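Long-range contact in DNA-damage inducible protein DDI1-like protein (Leishmania major, PDB 5YQ8), which is a retropepsin-like aspartic protease of the DDI1 family, probably cleaving protein substrates, and is represented here by its retroviral protease-like domain: residues I29-T34 with I83-D89. Sequence-based numbering, arbitrary orientation.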
# COMPACT_ATOMS: atom_id res chain seq x y z
N ILE A 29 1.47 4.91 -11.41
CA ILE A 29 1.99 6.18 -11.88
C ILE A 29 3.48 6.07 -12.04
O ILE A 29 4.14 5.46 -11.24
CB ILE A 29 1.69 7.32 -10.91
CG1 ILE A 29 0.19 7.52 -10.66
CG2 ILE A 29 2.13 8.63 -11.52
CD1 ILE A 29 -0.13 8.22 -9.37
N MET A 30 3.99 6.65 -13.13
CA MET A 30 5.38 6.69 -13.49
C MET A 30 5.81 8.13 -13.67
O MET A 30 5.06 8.92 -14.28
CB MET A 30 5.57 5.94 -14.81
CG MET A 30 6.90 6.17 -15.47
SD MET A 30 7.08 5.13 -16.93
CE MET A 30 7.20 3.50 -16.26
N ASN A 31 7.01 8.47 -13.22
CA ASN A 31 7.46 9.87 -13.37
C ASN A 31 7.88 10.14 -14.80
O ASN A 31 8.15 9.22 -15.53
CB ASN A 31 8.50 10.30 -12.32
CG ASN A 31 9.71 9.42 -12.32
OD1 ASN A 31 9.83 8.54 -13.18
ND2 ASN A 31 10.58 9.58 -11.32
N LYS A 32 7.87 11.40 -15.21
CA LYS A 32 8.24 11.80 -16.57
C LYS A 32 9.64 11.34 -16.95
O LYS A 32 9.87 10.89 -18.08
CB LYS A 32 8.15 13.31 -16.76
CG LYS A 32 8.56 13.79 -18.16
CD LYS A 32 8.18 15.23 -18.44
CE LYS A 32 8.69 15.70 -19.80
NZ LYS A 32 7.98 16.99 -20.16
N ARG A 33 10.54 11.41 -15.96
CA ARG A 33 11.94 11.14 -16.16
C ARG A 33 12.10 9.71 -16.55
O ARG A 33 12.95 9.42 -17.42
CB ARG A 33 12.76 11.44 -14.88
CG ARG A 33 14.28 11.23 -15.04
CD ARG A 33 15.06 11.78 -13.84
NE ARG A 33 14.20 11.77 -12.64
CZ ARG A 33 14.09 10.76 -11.77
NH1 ARG A 33 14.83 9.65 -11.92
NH2 ARG A 33 13.24 10.87 -10.72
N THR A 34 11.33 8.82 -15.92
CA THR A 34 11.48 7.37 -16.18
C THR A 34 10.98 6.99 -17.57
O THR A 34 11.66 6.28 -18.33
CB THR A 34 10.75 6.56 -15.14
OG1 THR A 34 11.46 6.75 -13.92
CG2 THR A 34 10.79 5.04 -15.49
N ILE A 83 3.42 11.51 -14.59
CA ILE A 83 3.40 12.75 -13.84
C ILE A 83 4.83 13.26 -13.68
O ILE A 83 5.69 12.52 -13.22
CB ILE A 83 2.72 12.51 -12.47
CG1 ILE A 83 1.25 12.13 -12.67
CG2 ILE A 83 2.82 13.76 -11.62
CD1 ILE A 83 0.31 12.27 -11.49
N GLU A 84 5.08 14.53 -14.00
CA GLU A 84 6.46 15.02 -14.17
C GLU A 84 7.41 14.81 -12.96
O GLU A 84 8.39 14.03 -13.05
CB GLU A 84 6.52 16.49 -14.66
CG GLU A 84 7.98 17.01 -14.78
CD GLU A 84 8.08 18.51 -14.97
OE1 GLU A 84 8.62 18.98 -16.01
OE2 GLU A 84 7.64 19.23 -14.03
N ASP A 85 7.14 15.51 -11.85
CA ASP A 85 8.06 15.47 -10.68
C ASP A 85 7.43 14.62 -9.59
O ASP A 85 6.76 15.11 -8.71
CB ASP A 85 8.41 16.86 -10.12
CG ASP A 85 9.24 17.71 -11.06
OD1 ASP A 85 10.13 17.18 -11.74
OD2 ASP A 85 9.00 18.92 -11.12
N GLN A 86 7.67 13.32 -9.67
CA GLN A 86 7.31 12.35 -8.67
C GLN A 86 8.63 11.75 -8.16
O GLN A 86 9.56 11.41 -8.91
CB GLN A 86 6.42 11.29 -9.31
CG GLN A 86 5.95 10.20 -8.36
CD GLN A 86 5.19 9.05 -9.04
OE1 GLN A 86 3.96 9.05 -9.10
NE2 GLN A 86 5.92 8.04 -9.50
N ALA A 87 8.74 11.64 -6.85
CA ALA A 87 10.00 11.20 -6.25
C ALA A 87 10.33 9.80 -6.75
O ALA A 87 11.51 9.53 -7.06
CB ALA A 87 9.92 11.22 -4.72
N MET A 88 9.28 8.95 -6.85
CA MET A 88 9.41 7.52 -7.09
C MET A 88 9.20 7.22 -8.55
O MET A 88 8.19 7.63 -9.15
CB MET A 88 8.43 6.69 -6.24
CG MET A 88 8.65 6.96 -4.78
SD MET A 88 7.85 5.72 -3.79
CE MET A 88 6.10 6.04 -4.00
N ASP A 89 10.14 6.46 -9.12
CA ASP A 89 10.15 6.19 -10.55
C ASP A 89 8.83 5.57 -10.99
O ASP A 89 8.20 6.05 -11.93
CB ASP A 89 11.33 5.29 -10.90
CG ASP A 89 12.66 6.01 -10.72
OD1 ASP A 89 12.62 7.23 -10.31
OD2 ASP A 89 13.73 5.38 -11.07
O HOH W 1 14.89 8.15 -9.97
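In the retropepsin-like domain, N31, the last residue of strand 29-31 and the N-cap of helix 32-37, plugs into the loop leading from strand 74-83 to strand 90-92. Strand 29-31 runs between those two strands, parallel to 74-83 and antiparallel to 90-92, forming the psi-loop of aspartic proteases. Neighbouring backbone groups of the strand grip 83-89 at its first and last residues: I83 N donates to M30 O (3.1 Å), and N31 N to D89 O (3.0 Å, 160°). At the helix start, K32 N donates to I83 O (3.2 Å) from above that carbonyl plane. With CG of N31 lodged between its backbone N and carbonyl carbon (chi1 56°), the amide divides its work. ND2 spans the loop, giving one hydrogen bond to Q86 O (3.2 Å), close to the amide plane, and another to D89 OD1, met from above the carboxylate plane. OD1 turns to the first helical turn, capping T34 N and accepting from T34 OG1 in the carbonyl plane, on a lone pair. This two-way grip fixes the rotation of the buried amide and ties the helix start to the loop, whose M88 side chain lies about 6 Å from that of D22, the probable catalytic aspartate. The D89 carboxylate has further partners: R33 NH1 forms a long salt bridge to OD1 (3.7 Å), bridged also by a water, and R37 pairs with OD2. The guanidinium and carboxylate planes stand 64° apart. The CG2 branch of I29 meets I83 CG1 (3.8 Å) and Q86 OE1. K32 CB rests on E84 CA (3.5 Å).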